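Local coordinates for isochorismatase family protein (Enterococcus faecalis, PDB 2A67) that is of unknown specific function but, as a member of the isochorismatase family, probably acts as a hydrolase, at residues 5-10 against 45-50; 11-16 against 62-67; 19-24 against 137-142; 102-107 against 125-130. All blocks are in the same frame, centred on the assembly; numbering follows the deposited sequence. Where two conformers were deposited one is given.

Contact 1. Residues 5-10 against 45-50; sequences RALLLI and APIIFV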
loop_
_atom_site.group_PDB
_atom_site.type_symbol
_atom_site.label_atom_id
_atom_site.label_comp_id
_atom_site.label_asym_id
_atom_site.label_seq_id
_atom_site.Cartn_x
_atom_site.Cartn_y
_atom_site.Cartn_z
ATOM N N ARG D 5 16.685 -15.319 1.217
ATOM C CA ARG D 5 16.523 -13.912 1.634
ATOM C C ARG D 5 17.222 -13.020 0.629
ATOM O O ARG D 5 18.371 -13.322 0.254
ATOM C CB ARG D 5 17.128 -13.688 3.055
ATOM C CG ARG D 5 16.891 -12.247 3.612
ATOM C CD ARG D 5 17.337 -12.251 5.098
ATOM N NE ARG D 5 17.717 -10.916 5.575
ATOM C CZ ARG D 5 17.901 -10.582 6.849
ATOM N NH1 ARG D 5 17.702 -11.489 7.819
ATOM N NH2 ARG D 5 18.258 -9.334 7.152
ATOM N N ALA D 6 16.524 -11.942 0.168
ATOM C CA ALA D 6 17.077 -10.980 -0.756
ATOM C C ALA D 6 16.957 -9.585 -0.188
ATOM O O ALA D 6 16.042 -9.287 0.591
ATOM C CB ALA D 6 16.321 -11.014 -2.129
ATOM N N LEU D 7 17.888 -8.746 -0.602
ATOM C CA LEU D 7 17.849 -7.330 -0.365
ATOM C C LEU D 7 17.225 -6.667 -1.632
ATOM O O LEU D 7 17.747 -6.818 -2.751
ATOM C CB LEU D 7 19.262 -6.825 -0.193
ATOM C CG LEU D 7 19.511 -5.385 0.263
ATOM C CD1 LEU D 7 18.887 -5.116 1.669
ATOM C CD2 LEU D 7 21.011 -5.118 0.287
ATOM N N LEU D 8 16.116 -5.948 -1.433
ATOM C CA LEU D 8 15.386 -5.362 -2.513
ATOM C C LEU D 8 15.507 -3.831 -2.416
ATOM O O LEU D 8 14.961 -3.219 -1.476
ATOM C CB LEU D 8 13.924 -5.835 -2.481
ATOM C CG LEU D 8 13.009 -5.337 -3.644
ATOM C CD1 LEU D 8 13.524 -5.953 -4.966
ATOM C CD2 LEU D 8 11.566 -5.762 -3.347
ATOM N N LEU D 9 16.215 -3.222 -3.384
ATOM C CA LEU D 9 16.638 -1.823 -3.278
ATOM C C LEU D 9 15.940 -1.007 -4.362
ATOM O O LEU D 9 16.264 -1.156 -5.531
ATOM C CB LEU D 9 18.170 -1.703 -3.404
ATOM C CG LEU D 9 19.006 -2.500 -2.351
ATOM C CD1 LEU D 9 20.453 -2.333 -2.633
ATOM C CD2 LEU D 9 18.658 -2.045 -0.943
ATOM N N ILE D 10 14.992 -0.164 -3.953
ATOM C CA ILE D 10 14.001 0.377 -4.864
ATOM C C ILE D 10 14.332 1.814 -5.317
ATOM O O ILE D 10 14.432 2.768 -4.522
ATOM C CB ILE D 10 12.560 0.292 -4.274
ATOM C CG1 ILE D 10 12.178 -1.159 -3.951
ATOM C CG2 ILE D 10 11.516 0.995 -5.265
ATOM C CD1 ILE D 10 11.003 -1.244 -2.980
ATOM N N ALA D 45 24.146 -13.708 -0.747
ATOM C CA ALA D 45 22.701 -13.636 -0.741
ATOM C C ALA D 45 22.309 -12.622 -1.855
ATOM O O ALA D 45 23.038 -11.659 -2.090
ATOM C CB ALA D 45 22.158 -13.182 0.612
ATOM N N PRO D 46 21.191 -12.885 -2.534
ATOM C CA PRO D 46 20.816 -12.056 -3.708
ATOM C C PRO D 46 20.517 -10.578 -3.372
ATOM O O PRO D 46 19.847 -10.287 -2.384
ATOM C CB PRO D 46 19.565 -12.747 -4.248
ATOM C CG PRO D 46 19.369 -14.015 -3.512
ATOM C CD PRO D 46 20.214 -13.974 -2.255
ATOM N N ILE D 47 20.992 -9.660 -4.217
ATOM C CA ILE D 47 20.754 -8.245 -4.069
ATOM C C ILE D 47 20.071 -7.825 -5.399
ATOM O O ILE D 47 20.566 -8.150 -6.485
ATOM C CB ILE D 47 22.040 -7.399 -3.908
ATOM C CG1 ILE D 47 22.868 -7.882 -2.667
ATOM C CG2 ILE D 47 21.642 -5.848 -3.975
ATOM C CD1 ILE D 47 24.302 -7.394 -2.647
ATOM N N ILE D 48 18.913 -7.198 -5.280
ATOM C CA ILE D 48 18.044 -6.881 -6.444
ATOM C C ILE D 48 17.784 -5.391 -6.446
ATOM O O ILE D 48 17.167 -4.854 -5.510
ATOM C CB ILE D 48 16.719 -7.616 -6.380
ATOM C CG1 ILE D 48 16.936 -9.126 -6.222
ATOM C CG2 ILE D 48 15.834 -7.327 -7.669
ATOM C CD1 ILE D 48 15.727 -9.906 -5.645
ATOM N N PHE D 49 18.244 -4.702 -7.499
ATOM C CA PHE D 49 17.974 -3.291 -7.653
ATOM C C PHE D 49 16.753 -3.120 -8.554
ATOM O O PHE D 49 16.672 -3.737 -9.632
ATOM C CB PHE D 49 19.151 -2.587 -8.328
ATOM C CG PHE D 49 20.359 -2.453 -7.467
ATOM C CD1 PHE D 49 21.378 -3.411 -7.526
ATOM C CD2 PHE D 49 20.495 -1.383 -6.602
ATOM C CE1 PHE D 49 22.488 -3.288 -6.760
ATOM C CE2 PHE D 49 21.641 -1.264 -5.814
ATOM C CZ PHE D 49 22.622 -2.218 -5.902
ATOM N N VAL D 50 15.812 -2.293 -8.126
ATOM C CA VAL D 50 14.647 -1.943 -8.978
ATOM C C VAL D 50 14.874 -0.527 -9.531
ATOM O O VAL D 50 15.242 0.388 -8.800
ATOM C CB VAL D 50 13.298 -2.073 -8.208
ATOM C CG1 VAL D 50 12.128 -1.664 -9.118
ATOM C CG2 VAL D 50 13.125 -3.578 -7.701
HETATM O O HOH W 1 17.544 0.768 -6.996
#
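Leu9 and Phe49 lie side by side on one face of two neighbouring parallel strands, 5-10 and 47-50, the paired strands of a beta-alpha-beta crossover whose helix is 26-42. Leu9 has CG anti to its carbonyl carbon (chi1 -59°), and the second torsion (chi2 178°) carries CD1 to 3.6 Å from Phe49 CE2, oblique to the ring. The same Leu9 methyl lies 3.9 Å from Ile47 CG2, so it spans two residues of the partner strand. Leu7 shares this face, which helix 26-42 covers through Tyr40.

On the other face, Leu8 has CG anti to the backbone N and crosses both beta-branched partners at a slant, with CD1 3.6 Å from Val50 CG2 and 3.8 Å from Ile48 CG2. Toward the start of the strand, Ala6 CB meets Ile48 CD1 at 3.7 Å.

The strand axes approach to 4.7 Å at 17°, and four backbone hydrogen bonds form the parallel ladder: Leu7 N to Pro46 O, Ile48 N to Leu7 O, Leu9 N to Ile48 O and Val50 N to Leu9 O. A water in the plane of the Phe49 ring, at its edge, closes the far end, donating to Leu9 O at 2.7 Å and to Val50 O at 2.9 Å.

Contact 2. Residues 11-16 against 62-67; sequences DFQKGI and DSWQLF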
loop_
_atom_site.group_PDB
_atom_site.type_symbol
_atom_site.label_atom_id
_atom_site.label_comp_id
_atom_site.label_asym_id
_atom_site.label_seq_id
_atom_site.Cartn_x
_atom_site.Cartn_y
_atom_site.Cartn_z
ATOM N N ASP D 11 14.503 1.941 -6.623
ATOM C CA ASP D 11 14.566 3.250 -7.322
ATOM C C ASP D 11 15.602 4.202 -6.773
ATOM O O ASP D 11 15.345 5.407 -6.673
ATOM C CB ASP D 11 13.194 3.969 -7.309
ATOM C CG ASP D 11 12.105 3.248 -8.114
ATOM O OD1 ASP D 11 12.352 2.224 -8.765
ATOM O OD2 ASP D 11 10.953 3.720 -8.102
ATOM N N PHE D 12 16.771 3.693 -6.430
ATOM C CA PHE D 12 17.900 4.515 -6.039
ATOM C C PHE D 12 18.631 5.049 -7.271
ATOM O O PHE D 12 19.800 4.695 -7.525
ATOM C CB PHE D 12 18.887 3.702 -5.205
ATOM C CG PHE D 12 18.485 3.528 -3.784
ATOM C CD1 PHE D 12 18.208 4.647 -2.975
ATOM C CD2 PHE D 12 18.424 2.255 -3.225
ATOM C CE1 PHE D 12 17.880 4.464 -1.604
ATOM C CE2 PHE D 12 18.088 2.067 -1.853
ATOM C CZ PHE D 12 17.827 3.161 -1.061
ATOM N N GLN D 13 17.955 5.942 -7.992
ATOM C CA GLN D 13 18.428 6.476 -9.281
ATOM C C GLN D 13 18.670 8.010 -9.235
ATOM O O GLN D 13 17.928 8.750 -8.568
ATOM C CB GLN D 13 17.396 6.137 -10.357
ATOM C CG GLN D 13 17.025 4.602 -10.442
ATOM C CD GLN D 13 15.749 4.397 -11.192
ATOM O OE1 GLN D 13 14.701 4.227 -10.602
ATOM N NE2 GLN D 13 15.824 4.432 -12.518
ATOM N N LYS D 14 19.710 8.453 -9.954
ATOM C CA LYS D 14 20.181 9.847 -9.921
ATOM C C LYS D 14 19.052 10.865 -10.106
ATOM O O LYS D 14 18.942 11.821 -9.334
ATOM C CB LYS D 14 21.265 10.064 -10.969
ATOM C CG LYS D 14 22.400 9.054 -10.895
ATOM C CD LYS D 14 23.455 9.413 -11.936
ATOM C CE LYS D 14 24.120 8.200 -12.541
ATOM N NZ LYS D 14 24.442 8.544 -13.999
ATOM N N GLY D 15 18.176 10.609 -11.069
ATOM C CA GLY D 15 17.139 11.575 -11.433
ATOM C C GLY D 15 15.882 11.649 -10.584
ATOM O O GLY D 15 14.889 12.215 -11.024
ATOM N N ILE D 16 15.902 11.116 -9.358
ATOM C CA ILE D 16 14.709 11.243 -8.486
ATOM C C ILE D 16 14.375 12.562 -7.685
ATOM O O ILE D 16 13.197 12.913 -7.636
ATOM C CB ILE D 16 14.476 9.979 -7.569
ATOM C CG1 ILE D 16 13.775 8.862 -8.341
ATOM C CG2 ILE D 16 13.483 10.274 -6.440
ATOM C CD1 ILE D 16 14.567 7.666 -8.576
ATOM N N ASP D 62 21.392 8.663 -18.365
ATOM C CA ASP D 62 22.190 8.975 -17.178
ATOM C C ASP D 62 21.336 9.154 -15.929
ATOM O O ASP D 62 21.717 8.708 -14.854
ATOM C CB ASP D 62 23.080 10.182 -17.369
ATOM C CG ASP D 62 24.205 9.919 -18.304
ATOM O OD1 ASP D 62 24.523 8.760 -18.592
ATOM O OD2 ASP D 62 24.788 10.889 -18.776
ATOM N N SER D 63 20.187 9.791 -16.084
ATOM C CA SER D 63 19.313 10.085 -14.950
ATOM C C SER D 63 18.643 8.804 -14.364
ATOM O O SER D 63 18.393 8.719 -13.146
ATOM C CB SER D 63 18.305 11.202 -15.320
ATOM O OG SER D 63 17.203 10.671 -16.039
ATOM N N TRP D 64 18.369 7.821 -15.231
ATOM C CA TRP D 64 17.847 6.506 -14.838
ATOM C C TRP D 64 18.884 5.624 -14.096
ATOM O O TRP D 64 18.504 4.646 -13.394
ATOM C CB TRP D 64 17.351 5.800 -16.100
ATOM C CG TRP D 64 17.155 4.332 -16.085
ATOM C CD1 TRP D 64 15.963 3.671 -15.933
ATOM C CD2 TRP D 64 18.152 3.321 -16.242
ATOM N NE1 TRP D 64 16.160 2.327 -15.973
ATOM C CE2 TRP D 64 17.496 2.077 -16.159
ATOM C CE3 TRP D 64 19.542 3.341 -16.401
ATOM C CZ2 TRP D 64 18.182 0.851 -16.275
ATOM C CZ3 TRP D 64 20.212 2.145 -16.526
ATOM C CH2 TRP D 64 19.532 0.915 -16.461
ATOM N N GLN D 65 20.171 5.930 -14.233
ATOM C CA GLN D 65 21.184 5.069 -13.623
ATOM C C GLN D 65 21.113 5.237 -12.110
ATOM O O GLN D 65 20.623 6.270 -11.621
ATOM C CB GLN D 65 22.595 5.405 -14.118
ATOM C CG GLN D 65 22.894 5.248 -15.646
ATOM C CD GLN D 65 24.336 5.580 -15.923
ATOM O OE1 GLN D 65 24.674 6.758 -15.969
ATOM N NE2 GLN D 65 25.213 4.553 -16.092
ATOM N N LEU D 66 21.645 4.224 -11.398
ATOM C CA LEU D 66 21.758 4.180 -9.947
ATOM C C LEU D 66 22.787 5.179 -9.475
ATOM O O LEU D 66 23.785 5.450 -10.160
ATOM C CB LEU D 66 22.158 2.754 -9.468
ATOM C CG LEU D 66 21.262 1.564 -9.851
ATOM C CD1 LEU D 66 21.858 0.195 -9.525
ATOM C CD2 LEU D 66 19.889 1.695 -9.259
ATOM N N PHE D 67 22.521 5.777 -8.322
ATOM C CA PHE D 67 23.485 6.675 -7.710
ATOM C C PHE D 67 24.834 6.003 -7.724
ATOM O O PHE D 67 24.938 4.832 -7.341
ATOM C CB PHE D 67 23.111 6.913 -6.251
ATOM C CG PHE D 67 21.854 7.697 -6.087
ATOM C CD1 PHE D 67 21.814 9.048 -6.435
ATOM C CD2 PHE D 67 20.716 7.098 -5.586
ATOM C CE1 PHE D 67 20.651 9.786 -6.277
ATOM C CE2 PHE D 67 19.548 7.833 -5.419
ATOM C CZ PHE D 67 19.515 9.180 -5.786
#
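Phe67 packs its ring against the backbone of Phe12, Gln13 and Lys14, where the loop after strand 5-10 makes an inverse gamma turn centred on Phe12 and then a single bridge, Gln13 with Leu66, to the loop before strand 77-81. This is the dense side. One ring face receives the peptide between Gln13 and Lys14, with Gln13 C 3.7 Å above the plane and displaced toward the rim. Phe67 CE2 in turn sits at the edge of the Phe12 ring, near its plane, and Phe67 N donates to Phe12 O at 3.0 Å. Helix 26-42 backs both rings, touching Phe12 through Val33 and Phe67 through Leu26.

The Gln13 amide stands 89° from the Trp64 indole plane, and NE2 reaches Trp64 O at 2.8 Å with that oxygen lying in the amide plane. The other amide atom, OE1, accepts from His52 N, which fixes the rotation of the group.

Toward solvent, packing gives way to polar reach. Lys14 runs alongside Gln65 and bends at its last two torsions, so that NZ meets Gln65 OE1 at 2.7 Å from above the carbonyl plane. NZ also donates to Asp62 O at 2.9 Å, from the opposite face of the Asp62 carbonyl plane to Gln65 N, which the same oxygen also accepts, while Asp62 OD1 stays beyond salt-bridge range. Beside this, Gly15 N donates to Ser63 O at 2.8 Å.

Contact 3. Residues 19-24 against 137-142; sequences PTQQLY and STLDNG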
loop_
_atom_site.group_PDB
_atom_site.type_symbol
_atom_site.label_atom_id
_atom_site.label_comp_id
_atom_site.label_asym_id
_atom_site.label_seq_id
_atom_site.Cartn_x
_atom_site.Cartn_y
_atom_site.Cartn_z
ATOM N N PRO D 19 17.835 19.475 -9.024
ATOM C CA PRO D 19 18.409 20.606 -8.272
ATOM C C PRO D 19 17.515 21.211 -7.165
ATOM O O PRO D 19 18.008 21.465 -6.057
ATOM C CB PRO D 19 18.699 21.652 -9.364
ATOM C CG PRO D 19 18.023 21.113 -10.636
ATOM C CD PRO D 19 18.065 19.635 -10.472
ATOM N N THR D 20 16.230 21.437 -7.451
ATOM C CA THR D 20 15.334 22.064 -6.465
ATOM C C THR D 20 14.768 21.087 -5.417
ATOM O O THR D 20 14.259 21.516 -4.382
ATOM C CB THR D 20 14.168 22.843 -7.135
ATOM O OG1 THR D 20 13.432 21.957 -7.992
ATOM C CG2 THR D 20 14.686 24.079 -7.941
ATOM N N GLN D 21 14.858 19.785 -5.684
ATOM C CA GLN D 21 14.263 18.765 -4.807
ATOM C C GLN D 21 15.290 17.702 -4.386
ATOM O O GLN D 21 15.557 16.774 -5.145
ATOM C CB GLN D 21 13.058 18.094 -5.491
ATOM C CG GLN D 21 11.759 18.945 -5.507
ATOM C CD GLN D 21 10.938 18.832 -4.205
ATOM O OE1 GLN D 21 11.354 19.297 -3.125
ATOM N NE2 GLN D 21 9.762 18.209 -4.310
ATOM N N GLN D 22 15.892 17.882 -3.209
ATOM C CA GLN D 22 16.829 16.910 -2.637
ATOM C C GLN D 22 16.103 15.910 -1.733
ATOM O O GLN D 22 15.284 16.303 -0.889
ATOM C CB GLN D 22 17.942 17.604 -1.841
ATOM C CG GLN D 22 19.013 18.251 -2.696
ATOM C CD GLN D 22 20.411 18.077 -2.123
ATOM O OE1 GLN D 22 20.687 18.478 -0.988
ATOM N NE2 GLN D 22 21.306 17.473 -2.916
ATOM N N LEU D 23 16.397 14.632 -1.919
ATOM C CA LEU D 23 15.887 13.565 -1.036
ATOM C C LEU D 23 16.407 13.735 0.401
ATOM O O LEU D 23 17.571 14.042 0.603
ATOM C CB LEU D 23 16.309 12.206 -1.591
ATOM C CG LEU D 23 15.504 11.677 -2.782
ATOM C CD1 LEU D 23 16.274 10.548 -3.447
ATOM C CD2 LEU D 23 14.108 11.199 -2.359
ATOM N N TYR D 24 15.528 13.551 1.379
ATOM C CA TYR D 24 15.817 13.771 2.789
ATOM C C TYR D 24 16.872 12.789 3.340
ATOM O O TYR D 24 16.693 11.540 3.294
ATOM C CB TYR D 24 14.524 13.653 3.583
ATOM C CG TYR D 24 14.667 13.926 5.057
ATOM C CD1 TYR D 24 14.956 15.223 5.541
ATOM C CD2 TYR D 24 14.511 12.889 5.993
ATOM C CE1 TYR D 24 15.097 15.461 6.934
ATOM C CE2 TYR D 24 14.624 13.122 7.364
ATOM C CZ TYR D 24 14.919 14.395 7.822
ATOM O OH TYR D 24 15.031 14.595 9.170
ATOM N N SER D 137 13.750 7.285 1.920
ATOM C CA SER D 137 13.751 8.741 1.938
ATOM C C SER D 137 12.697 9.197 0.936
ATOM O O SER D 137 12.201 8.392 0.135
ATOM C CB SER D 137 15.138 9.279 1.589
ATOM O OG SER D 137 15.135 10.694 1.449
ATOM N N THR D 138 12.363 10.481 1.030
ATOM C CA THR D 138 11.344 11.137 0.202
ATOM C C THR D 138 11.581 12.660 0.265
ATOM O O THR D 138 12.613 13.111 0.778
ATOM C CB THR D 138 9.899 10.717 0.606
ATOM O OG1 THR D 138 9.001 11.032 -0.452
ATOM C CG2 THR D 138 9.400 11.285 1.961
ATOM N N LEU D 139 10.632 13.427 -0.283
ATOM C CA LEU D 139 10.724 14.886 -0.487
ATOM C C LEU D 139 9.639 15.576 0.320
ATOM O O LEU D 139 8.581 14.973 0.565
ATOM C CB LEU D 139 10.512 15.200 -1.975
ATOM C CG LEU D 139 11.350 14.418 -3.001
ATOM C CD1 LEU D 139 10.789 14.553 -4.395
ATOM C CD2 LEU D 139 12.811 14.851 -3.005
ATOM N N ASP D 140 9.877 16.829 0.738
ATOM C CA ASP D 140 8.811 17.629 1.326
ATOM C C ASP D 140 7.808 17.672 0.198
ATOM O O ASP D 140 8.203 17.798 -0.956
ATOM C CB ASP D 140 9.254 19.080 1.657
ATOM C CG ASP D 140 10.321 19.167 2.787
ATOM O OD1 ASP D 140 10.588 18.179 3.528
ATOM O OD2 ASP D 140 10.914 20.263 2.934
ATOM N N ASN D 141 6.523 17.540 0.501
ATOM C CA ASN D 141 5.521 17.514 -0.564
ATOM C C ASN D 141 4.625 18.751 -0.597
ATOM O O ASN D 141 3.590 18.733 -1.270
ATOM C CB ASN D 141 4.682 16.219 -0.537
ATOM C CG ASN D 141 3.733 16.151 0.627
ATOM O OD1 ASN D 141 3.121 15.101 0.902
ATOM N ND2 ASN D 141 3.601 17.242 1.335
ATOM N N GLY D 142 4.988 19.809 0.131
ATOM C CA GLY D 142 4.155 21.022 0.159
ATOM C C GLY D 142 3.043 20.952 1.198
ATOM O O GLY D 142 2.426 21.956 1.521
#
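The flat group of Gln21 that meets Leu139 and Asp140 is its carboxamide, touched at the nitrogen: NE2 is 3.8 Å from Leu139 CD1 and 3.7 Å from Asp140 O, a loose polar approach. The Tyr24 ring, by contrast, has neither face nor edge against 137-142. CG is anti to the backbone N (chi1 -177°), and the ring beyond it leads away from 137-142; CB alone touches, 3.4 Å from Thr138 O.

The firmer links are made by two loop backbones and one hydroxyl. Tyr24 N donates to Thr138 O at 3.0 Å with an N-H...O angle of 165°. Ser137 OG donates to Tyr24 O at 2.6 Å, with the hydroxyl tilted 23° from that carbonyl plane, so Tyr24 is held on both sides of its CA. The apolar part is small: Leu23 and Leu139 slant across each other with their CD2 methyls 3.9 Å apart, and Leu139 CD2 also rests on Gln22 O at 3.6 Å.

The contact thus joins the loop leading into helix 26-42 to the end of strand 128-137. Thr138 OG1 is bonded to Glu112 of helix 111-125, Asp140 OD1 accepts from Ala146 N at the start of helix 146-157, and the Tyr24 side chain packs on Ala146 and Ile150 of that same helix.

Contact 4. Residues 102-107 against 125-130; sequences QTLEIA and LGYTCL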
loop_
_atom_site.group_PDB
_atom_site.type_symbol
_atom_site.label_atom_id
_atom_site.label_comp_id
_atom_site.label_asym_id
_atom_site.label_seq_id
_atom_site.Cartn_x
_atom_site.Cartn_y
_atom_site.Cartn_z
ATOM N N GLN D 102 12.033 -16.151 -0.054
ATOM C CA GLN D 102 10.797 -15.998 0.657
ATOM C C GLN D 102 10.826 -14.711 1.510
ATOM O O GLN D 102 9.790 -14.212 1.917
ATOM C CB GLN D 102 10.547 -17.294 1.506
ATOM C CG GLN D 102 9.582 -17.184 2.716
ATOM C CD GLN D 102 8.148 -16.767 2.322
ATOM O OE1 GLN D 102 7.397 -16.184 3.151
ATOM N NE2 GLN D 102 7.762 -17.056 1.052
ATOM N N THR D 103 12.008 -14.145 1.725
ATOM C CA THR D 103 12.181 -13.048 2.687
ATOM C C THR D 103 12.805 -11.914 1.955
ATOM O O THR D 103 13.796 -12.122 1.254
ATOM C CB THR D 103 13.081 -13.491 3.933
ATOM O OG1 THR D 103 12.396 -14.525 4.611
ATOM C CG2 THR D 103 13.181 -12.424 4.930
ATOM N N LEU D 104 12.233 -10.713 2.125
ATOM C CA LEU D 104 12.707 -9.540 1.399
ATOM C C LEU D 104 13.053 -8.515 2.430
ATOM O O LEU D 104 12.207 -8.161 3.244
ATOM C CB LEU D 104 11.536 -8.933 0.546
ATOM C CG LEU D 104 11.041 -9.851 -0.566
ATOM C CD1 LEU D 104 9.800 -9.240 -1.266
ATOM C CD2 LEU D 104 12.236 -10.095 -1.557
ATOM N N GLU D 105 14.274 -8.011 2.367
ATOM C CA GLU D 105 14.676 -6.820 3.132
ATOM C C GLU D 105 14.612 -5.614 2.184
ATOM O O GLU D 105 15.374 -5.527 1.234
ATOM C CB GLU D 105 16.110 -6.941 3.696
ATOM C CG GLU D 105 16.499 -5.735 4.564
ATOM C CD GLU D 105 17.885 -5.879 5.215
ATOM O OE1 GLU D 105 18.394 -7.034 5.369
ATOM O OE2 GLU D 105 18.427 -4.826 5.603
ATOM N N ILE D 106 13.752 -4.658 2.493
ATOM C CA ILE D 106 13.411 -3.593 1.543
ATOM C C ILE D 106 13.967 -2.229 1.930
ATOM O O ILE D 106 13.924 -1.817 3.091
ATOM C CB ILE D 106 11.862 -3.543 1.374
ATOM C CG1 ILE D 106 11.380 -4.866 0.749
ATOM C CG2 ILE D 106 11.412 -2.345 0.436
ATOM C CD1 ILE D 106 9.903 -5.216 0.932
ATOM N N ALA D 107 14.452 -1.491 0.934
ATOM C CA ALA D 107 14.920 -0.116 1.124
ATOM C C ALA D 107 14.620 0.628 -0.194
ATOM O O ALA D 107 14.406 -0.017 -1.235
ATOM C CB ALA D 107 16.445 -0.108 1.432
ATOM N N LEU D 125 1.348 -10.766 -1.172
ATOM C CA LEU D 125 1.689 -11.943 -1.973
ATOM C C LEU D 125 2.265 -13.089 -1.127
ATOM O O LEU D 125 2.378 -14.210 -1.606
ATOM C CB LEU D 125 2.713 -11.571 -3.063
ATOM C CG LEU D 125 2.114 -10.590 -4.097
ATOM C CD1 LEU D 125 3.239 -10.048 -4.976
ATOM C CD2 LEU D 125 0.996 -11.291 -4.891
ATOM N N GLY D 126 2.627 -12.813 0.118
ATOM C CA GLY D 126 3.000 -13.924 1.031
ATOM C C GLY D 126 4.486 -13.866 1.361
ATOM O O GLY D 126 5.012 -14.810 1.990
ATOM N N TYR D 127 5.194 -12.792 0.993
ATOM C CA TYR D 127 6.628 -12.692 1.371
ATOM C C TYR D 127 6.746 -12.182 2.763
ATOM O O TYR D 127 5.885 -11.401 3.226
ATOM C CB TYR D 127 7.504 -11.789 0.449
ATOM C CG TYR D 127 7.543 -12.270 -0.969
ATOM C CD1 TYR D 127 8.450 -13.266 -1.366
ATOM C CD2 TYR D 127 6.638 -11.754 -1.928
ATOM C CE1 TYR D 127 8.451 -13.746 -2.666
ATOM C CE2 TYR D 127 6.667 -12.196 -3.290
ATOM C CZ TYR D 127 7.577 -13.193 -3.627
ATOM O OH TYR D 127 7.655 -13.696 -4.916
ATOM N N THR D 128 7.810 -12.645 3.436
ATOM C CA THR D 128 8.209 -12.129 4.742
ATOM C C THR D 128 9.047 -10.864 4.563
ATOM O O THR D 128 10.082 -10.905 3.911
ATOM C CB THR D 128 8.947 -13.268 5.587
ATOM O OG1 THR D 128 8.030 -14.362 5.728
ATOM C CG2 THR D 128 9.409 -12.727 6.948
ATOM N N CYS D 129 8.591 -9.727 5.094
ATOM C CA CYS D 129 9.295 -8.470 4.801
ATOM C C CYS D 129 10.041 -7.983 6.025
ATOM O O CYS D 129 9.547 -8.152 7.164
ATOM C CB CYS D 129 8.319 -7.402 4.300
ATOM S SG CYS D 129 7.551 -7.983 2.762
ATOM N N LEU D 130 11.225 -7.414 5.756
ATOM C CA LEU D 130 12.153 -6.864 6.763
ATOM C C LEU D 130 12.614 -5.487 6.301
ATOM O O LEU D 130 12.594 -5.212 5.134
ATOM C CB LEU D 130 13.400 -7.746 6.870
ATOM C CG LEU D 130 13.131 -9.239 7.186
ATOM C CD1 LEU D 130 14.443 -9.976 7.038
ATOM C CD2 LEU D 130 12.478 -9.467 8.549
#
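Leu104 N donates to Thr128 O at 2.8 Å with an N-H...O angle of 166°, and on the other side of the same residue Leu104 O accepts from Leu130 N, also at 2.8 Å. Both backbone polar atoms of Leu104, in strand 103-107, are thus bonded to the parallel strand 128-130, its neighbour in the beta-alpha-beta unit whose helix is 111-125. Thr128 N to Gln102 O and Ile106 N to Leu130 O complete the ladder, and the axes of the two short strand segments are 31° apart. The helix ends at Gly126 in a Schellman motif, and two residues later the chain enters the second strand.

The two faces of this pair differ. On one, Leu104 slants across Tyr127 and places CD1 4.3 Å from the ring centroid, 30° off the normal, an off-centre CH-pi contact; Gln102 O lies in the ring plane at its edge. Further along, Ile106 CD1 meets Cys129 SG at 4.1 Å, and Leu104, Ile106 and Cys129 are all covered by helix 111-125. On the other face, Thr103 runs alongside Thr128 and crosses Leu130, where Thr103 CG2 and Leu130 CD1 come to 3.5 Å, tighter than a usual carbon contact.

Glu105, also on this second face, is buried, with CG 4.0 Å from Leu130 O. Its OE1 pairs with Arg5 and is hydrogen-bonded to Tyr40 OH; its OE2 pairs with Arg36 and is bonded to Thr132 OG1. Two arginines and two hydroxyls around one buried carboxylate would be expected to stabilise its ionised form.

From the N terminus, strand 5-10 runs directly into the loop 11-16 and then 19-24 before helix 26-42. Contact 1 closes this first crossover when strand 47-52 returns, and contact 2 closes a longer loop at 62-67. Their segments alternate along the chain and they touch, Val50 O meeting Asp11 N at 2.8 Å. Contact 4 follows in series, closing the second crossover around helix 111-125; strands 5-10 and 103-109 are adjacent, so contacts 1 and 4 share the sheet. Contact 3 spans widest: it crosses contacts 1 and 2, encloses contact 4, and ties the loop before helix 26-42 to the loop after strand 128-137. Leu23 CD1 also packs on Phe67 of contact 2.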